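Local coordinates for protein nicotinate phosphoribosyltransferase (Porphyromonas gingivalis, PDB 2IM5) that probably catalyses the ATP-assisted joining of nicotinate to 5-phosphoribosyl 1-diphosphate, giving nicotinate ribonucleotide for NAD(+) biosynthesis, at residues Y21-F34 with L105-T117. Numbering follows the deposited sequence.
Sequences YAKLFPRAYGEFRF and LDIRAQGLLYRVT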
loop_
_atom_site.group_PDB
_atom_site.type_symbol
_atom_site.label_atom_id
_atom_site.label_comp_id
_atom_site.label_asym_id
_atom_site.label_seq_id
_atom_site.Cartn_x
_atom_site.Cartn_y
_atom_site.Cartn_z
ATOM N N TYR A 21 -8.023 -1.592 12.742
ATOM C CA TYR A 21 -8.710 -0.401 13.266
ATOM C C TYR A 21 -10.043 -0.802 13.918
ATOM O O TYR A 21 -10.392 -0.327 15.000
ATOM C CB TYR A 21 -9.034 0.611 12.159
ATOM C CG TYR A 21 -7.860 1.315 11.525
ATOM C CD1 TYR A 21 -6.863 1.901 12.301
ATOM C CD2 TYR A 21 -7.787 1.460 10.141
ATOM C CE1 TYR A 21 -5.818 2.621 11.710
ATOM C CE2 TYR A 21 -6.753 2.175 9.537
ATOM C CZ TYR A 21 -5.774 2.754 10.324
ATOM O OH TYR A 21 -4.770 3.474 9.719
ATOM N N ALA A 22 -10.783 -1.675 13.239
ATOM C CA ALA A 22 -12.081 -2.125 13.729
ATOM C C ALA A 22 -11.985 -2.805 15.092
ATOM O O ALA A 22 -12.896 -2.694 15.920
ATOM C CB ALA A 22 -12.716 -3.065 12.718
ATOM N N LYS A 23 -10.884 -3.508 15.330
ATOM C CA LYS A 23 -10.713 -4.195 16.600
ATOM C C LYS A 23 -10.222 -3.291 17.712
ATOM O O LYS A 23 -10.832 -3.215 18.778
ATOM C CB LYS A 23 -9.724 -5.353 16.474
ATOM C CG LYS A 23 -9.486 -6.053 17.817
ATOM C CD LYS A 23 -8.382 -7.087 17.779
ATOM C CE LYS A 23 -8.304 -7.814 19.128
ATOM N NZ LYS A 23 -7.153 -8.753 19.205
ATOM N N LEU A 24 -9.114 -2.599 17.457
ATOM C CA LEU A 24 -8.510 -1.746 18.468
ATOM C C LEU A 24 -8.911 -0.278 18.516
ATOM O O LEU A 24 -8.842 0.331 19.584
ATOM C CB LEU A 24 -6.986 -1.844 18.367
ATOM C CG LEU A 24 -6.370 -3.244 18.522
ATOM C CD1 LEU A 24 -4.849 -3.143 18.273
ATOM C CD2 LEU A 24 -6.644 -3.795 19.942
ATOM N N PHE A 25 -9.335 0.292 17.390
ATOM C CA PHE A 25 -9.714 1.708 17.353
ATOM C C PHE A 25 -11.034 1.948 16.617
ATOM O O PHE A 25 -11.109 2.793 15.719
ATOM C CB PHE A 25 -8.602 2.504 16.667
ATOM C CG PHE A 25 -7.246 2.262 17.255
ATOM C CD1 PHE A 25 -6.921 2.758 18.517
ATOM C CD2 PHE A 25 -6.311 1.491 16.575
ATOM C CE1 PHE A 25 -5.673 2.476 19.101
ATOM C CE2 PHE A 25 -5.064 1.207 17.145
ATOM C CZ PHE A 25 -4.746 1.699 18.411
ATOM N N PRO A 26 -12.098 1.231 17.003
ATOM C CA PRO A 26 -13.405 1.373 16.359
ATOM C C PRO A 26 -14.073 2.748 16.477
ATOM O O PRO A 26 -15.052 3.020 15.784
ATOM C CB PRO A 26 -14.226 0.257 17.008
ATOM C CG PRO A 26 -13.706 0.248 18.416
ATOM C CD PRO A 26 -12.188 0.343 18.181
ATOM N N ARG A 27 -13.550 3.610 17.343
ATOM C CA ARG A 27 -14.124 4.942 17.517
ATOM C C ARG A 27 -13.289 6.020 16.833
ATOM O O ARG A 27 -13.682 7.183 16.788
ATOM C CB ARG A 27 -14.241 5.289 19.003
ATOM C CG ARG A 27 -15.181 4.402 19.797
ATOM C CD ARG A 27 -15.315 4.923 21.221
ATOM N NE ARG A 27 -16.505 4.385 21.878
ATOM C CZ ARG A 27 -16.569 3.185 22.441
ATOM N NH1 ARG A 27 -15.503 2.397 22.434
ATOM N NH2 ARG A 27 -17.702 2.769 22.993
ATOM N N ALA A 28 -12.138 5.629 16.301
ATOM C CA ALA A 28 -11.255 6.586 15.657
ATOM C C ALA A 28 -11.820 7.170 14.371
ATOM O O ALA A 28 -12.586 6.521 13.661
ATOM C CB ALA A 28 -9.900 5.939 15.383
ATOM N N TYR A 29 -11.429 8.407 14.089
ATOM C CA TYR A 29 -11.828 9.111 12.881
ATOM C C TYR A 29 -10.564 9.461 12.117
ATOM O O TYR A 29 -9.479 9.576 12.689
ATOM C CB TYR A 29 -12.577 10.402 13.215
ATOM C CG TYR A 29 -14.034 10.197 13.543
ATOM C CD1 TYR A 29 -15.015 10.380 12.572
ATOM C CD2 TYR A 29 -14.431 9.798 14.821
ATOM C CE1 TYR A 29 -16.358 10.170 12.862
ATOM C CE2 TYR A 29 -15.772 9.586 15.121
ATOM C CZ TYR A 29 -16.726 9.772 14.138
ATOM O OH TYR A 29 -18.048 9.554 14.425
ATOM N N GLY A 30 -10.704 9.628 10.814
ATOM C CA GLY A 30 -9.552 9.991 10.016
ATOM C C GLY A 30 -9.981 10.738 8.775
ATOM O O GLY A 30 -11.141 10.649 8.361
ATOM N N GLU A 31 -9.061 11.509 8.209
ATOM C CA GLU A 31 -9.328 12.222 6.972
ATOM C C GLU A 31 -8.207 11.912 5.994
ATOM O O GLU A 31 -7.031 12.173 6.280
ATOM C CB GLU A 31 -9.380 13.742 7.153
ATOM C CG GLU A 31 -9.636 14.436 5.801
ATOM C CD GLU A 31 -9.565 15.961 5.854
ATOM O OE1 GLU A 31 -8.479 16.515 6.146
ATOM O OE2 GLU A 31 -10.605 16.604 5.594
ATOM N N PHE A 32 -8.575 11.349 4.849
ATOM C CA PHE A 32 -7.614 11.032 3.809
ATOM C C PHE A 32 -7.682 12.146 2.768
ATOM O O PHE A 32 -8.769 12.628 2.428
ATOM C CB PHE A 32 -7.960 9.688 3.160
ATOM C CG PHE A 32 -7.543 8.492 3.975
ATOM C CD1 PHE A 32 -6.353 7.817 3.692
ATOM C CD2 PHE A 32 -8.321 8.055 5.042
ATOM C CE1 PHE A 32 -5.947 6.727 4.461
ATOM C CE2 PHE A 32 -7.923 6.967 5.819
ATOM C CZ PHE A 32 -6.732 6.301 5.526
ATOM N N ARG A 33 -6.526 12.561 2.271
ATOM C CA ARG A 33 -6.488 13.607 1.263
ATOM C C ARG A 33 -5.761 13.165 0.005
ATOM O O ARG A 33 -4.657 12.634 0.062
ATOM C CB ARG A 33 -5.824 14.870 1.813
ATOM C CG ARG A 33 -6.634 15.543 2.903
ATOM C CD ARG A 33 -6.041 16.883 3.286
ATOM N NE ARG A 33 -6.758 17.472 4.410
ATOM C CZ ARG A 33 -6.486 18.659 4.934
ATOM N NH1 ARG A 33 -5.506 19.403 4.431
ATOM N NH2 ARG A 33 -7.183 19.094 5.974
ATOM N N PHE A 34 -6.411 13.380 -1.132
ATOM C CA PHE A 34 -5.847 13.050 -2.430
ATOM C C PHE A 34 -4.798 14.104 -2.755
ATOM O O PHE A 34 -4.998 15.282 -2.482
ATOM C CB PHE A 34 -6.949 13.088 -3.490
ATOM C CG PHE A 34 -6.439 13.048 -4.902
ATOM C CD1 PHE A 34 -6.158 11.835 -5.522
ATOM C CD2 PHE A 34 -6.239 14.229 -5.615
ATOM C CE1 PHE A 34 -5.686 11.796 -6.835
ATOM C CE2 PHE A 34 -5.766 14.201 -6.922
ATOM C CZ PHE A 34 -5.491 12.978 -7.534
ATOM N N LEU A 105 -7.256 18.924 -8.677
ATOM C CA LEU A 105 -8.248 17.978 -8.180
ATOM C C LEU A 105 -8.039 17.747 -6.687
ATOM O O LEU A 105 -6.947 17.381 -6.261
ATOM C CB LEU A 105 -8.137 16.652 -8.937
ATOM C CG LEU A 105 -9.104 15.532 -8.541
ATOM C CD1 LEU A 105 -10.545 15.998 -8.682
ATOM C CD2 LEU A 105 -8.845 14.323 -9.422
ATOM N N ASP A 106 -9.088 17.971 -5.904
ATOM C CA ASP A 106 -9.037 17.788 -4.455
ATOM C C ASP A 106 -10.087 16.770 -4.018
ATOM O O ASP A 106 -11.271 16.909 -4.347
ATOM C CB ASP A 106 -9.301 19.120 -3.745
ATOM C CG ASP A 106 -9.190 19.015 -2.227
ATOM O OD1 ASP A 106 -10.037 18.333 -1.602
ATOM O OD2 ASP A 106 -8.250 19.617 -1.654
ATOM N N ILE A 107 -9.658 15.750 -3.280
ATOM C CA ILE A 107 -10.578 14.726 -2.803
ATOM C C ILE A 107 -10.295 14.371 -1.350
ATOM O O ILE A 107 -9.149 14.111 -0.966
ATOM C CB ILE A 107 -10.478 13.445 -3.641
ATOM C CG1 ILE A 107 -10.701 13.770 -5.117
ATOM C CG2 ILE A 107 -11.526 12.441 -3.174
ATOM C CD1 ILE A 107 -10.444 12.611 -6.026
ATOM N N ARG A 108 -11.343 14.357 -0.539
ATOM C CA ARG A 108 -11.187 14.034 0.870
ATOM C C ARG A 108 -12.243 13.055 1.348
ATOM O O ARG A 108 -13.434 13.230 1.082
ATOM C CB ARG A 108 -11.254 15.309 1.710
ATOM C CG ARG A 108 -10.358 16.395 1.157
ATOM C CD ARG A 108 -10.169 17.546 2.105
ATOM N NE ARG A 108 -9.262 18.521 1.508
ATOM C CZ ARG A 108 -8.704 19.533 2.160
ATOM N NH1 ARG A 108 -8.952 19.716 3.452
ATOM N NH2 ARG A 108 -7.893 20.362 1.516
ATOM N N ALA A 109 -11.782 12.013 2.035
ATOM C CA ALA A 109 -12.654 10.998 2.601
ATOM C C ALA A 109 -12.489 11.147 4.107
ATOM O O ALA A 109 -11.394 10.963 4.641
ATOM C CB ALA A 109 -12.219 9.611 2.153
ATOM N N GLN A 110 -13.567 11.505 4.789
ATOM C CA GLN A 110 -13.509 11.690 6.229
ATOM C C GLN A 110 -14.635 10.934 6.916
ATOM O O GLN A 110 -15.755 10.896 6.424
ATOM C CB GLN A 110 -13.592 13.176 6.574
ATOM C CG GLN A 110 -13.367 13.457 8.037
ATOM C CD GLN A 110 -13.432 14.933 8.374
ATOM O OE1 GLN A 110 -12.672 15.748 7.832
ATOM N NE2 GLN A 110 -14.336 15.289 9.282
ATOM N N GLY A 111 -14.317 10.333 8.054
ATOM C CA GLY A 111 -15.288 9.566 8.811
ATOM C C GLY A 111 -14.569 8.576 9.721
ATOM O O GLY A 111 -13.393 8.747 10.029
ATOM N N LEU A 112 -15.271 7.542 10.167
ATOM C CA LEU A 112 -14.655 6.543 11.031
ATOM C C LEU A 112 -13.496 5.926 10.259
ATOM O O LEU A 112 -13.642 5.526 9.103
ATOM C CB LEU A 112 -15.686 5.485 11.420
ATOM C CG LEU A 112 -16.782 6.031 12.355
ATOM C CD1 LEU A 112 -18.046 5.217 12.212
ATOM C CD2 LEU A 112 -16.284 6.022 13.808
ATOM N N LEU A 113 -12.337 5.862 10.899
ATOM C CA LEU A 113 -11.139 5.341 10.258
ATOM C C LEU A 113 -11.256 3.928 9.673
ATOM O O LEU A 113 -10.799 3.688 8.547
ATOM C CB LEU A 113 -9.962 5.430 11.235
ATOM C CG LEU A 113 -8.540 5.094 10.752
ATOM C CD1 LEU A 113 -8.251 5.734 9.403
ATOM C CD2 LEU A 113 -7.533 5.604 11.786
ATOM N N TYR A 114 -11.871 2.996 10.404
ATOM C CA TYR A 114 -11.995 1.643 9.883
ATOM C C TYR A 114 -12.832 1.629 8.607
ATOM O O TYR A 114 -12.688 0.738 7.773
ATOM C CB TYR A 114 -12.577 0.685 10.941
ATOM C CG TYR A 114 -14.040 0.863 11.260
ATOM C CD1 TYR A 114 -15.031 0.237 10.492
ATOM C CD2 TYR A 114 -14.442 1.666 12.326
ATOM C CE1 TYR A 114 -16.390 0.413 10.778
ATOM C CE2 TYR A 114 -15.793 1.847 12.623
ATOM C CZ TYR A 114 -16.760 1.219 11.845
ATOM O OH TYR A 114 -18.084 1.402 12.150
ATOM N N ARG A 115 -13.694 2.630 8.446
ATOM C CA ARG A 115 -14.517 2.722 7.251
ATOM C C ARG A 115 -13.807 3.440 6.102
ATOM O O ARG A 115 -13.633 2.870 5.028
ATOM C CB ARG A 115 -15.820 3.471 7.534
ATOM C CG ARG A 115 -16.823 2.750 8.423
ATOM C CD ARG A 115 -18.135 3.522 8.427
ATOM N NE ARG A 115 -18.698 3.578 7.081
ATOM C CZ ARG A 115 -19.418 2.604 6.531
ATOM N NH1 ARG A 115 -19.683 1.498 7.213
ATOM N NH2 ARG A 115 -19.832 2.715 5.277
ATOM N N VAL A 116 -13.391 4.688 6.329
ATOM C CA VAL A 116 -12.765 5.474 5.266
ATOM C C VAL A 116 -11.414 5.005 4.738
ATOM O O VAL A 116 -11.013 5.386 3.642
ATOM C CB VAL A 116 -12.663 6.975 5.648
ATOM C CG1 VAL A 116 -14.055 7.501 6.001
ATOM C CG2 VAL A 116 -11.702 7.179 6.798
ATOM N N THR A 117 -10.706 4.177 5.492
ATOM C CA THR A 117 -9.426 3.703 4.997
ATOM C C THR A 117 -9.653 2.864 3.725
ATOM O O THR A 117 -8.790 2.789 2.859
ATOM C CB THR A 117 -8.685 2.853 6.054
ATOM O OG1 THR A 117 -7.375 2.539 5.566
ATOM C CG2 THR A 117 -9.440 1.558 6.344
HETATM O O HOH W 1 -12.107 3.783 13.311
HETATM O O HOH W 2 -7.334 16.320 -2.045
#
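G30 and F32 pair with G111 and A109 through reciprocal backbone hydrogen bonds, F32 N reaching A109 O at 2.9 Å. Beyond them water 2 bridges F34 O and I107 N, while F34 N still bonds I107 O directly. At the other end A28 O receives L113 N (2.9 Å) and a water that also joins F25 O to Y114 N. The strands run antiparallel, neighbours in a five-stranded antiparallel sheet, where 29-36 lies between 105-110 and 347-355, the latter from much later in the chain. Charged groups occupy the face of E31, R33 and R108. Here the two guanidiniums stack, centres 3.7 Å apart and planes at 25°; each keeps an acidic partner on its own strand, R33 gripping E31 OE1 side-on with NE and NH2, R108 spanning both oxygens of D106. These carboxylates probably offset the like charges, and W352 adds a cation-pi contact to R33. Apolar contacts fill the other face and the helical end. L113, its CG anti to the backbone N (chi1 -173°), sets that carbon 3.5 Å from the centroid of the Y21 ring, over its face, while CD1 meets the F32 edge at CE2 (3.8 Å). Y21 OH and T117 OG1 are both hydrogen-bonded to E214 OE1.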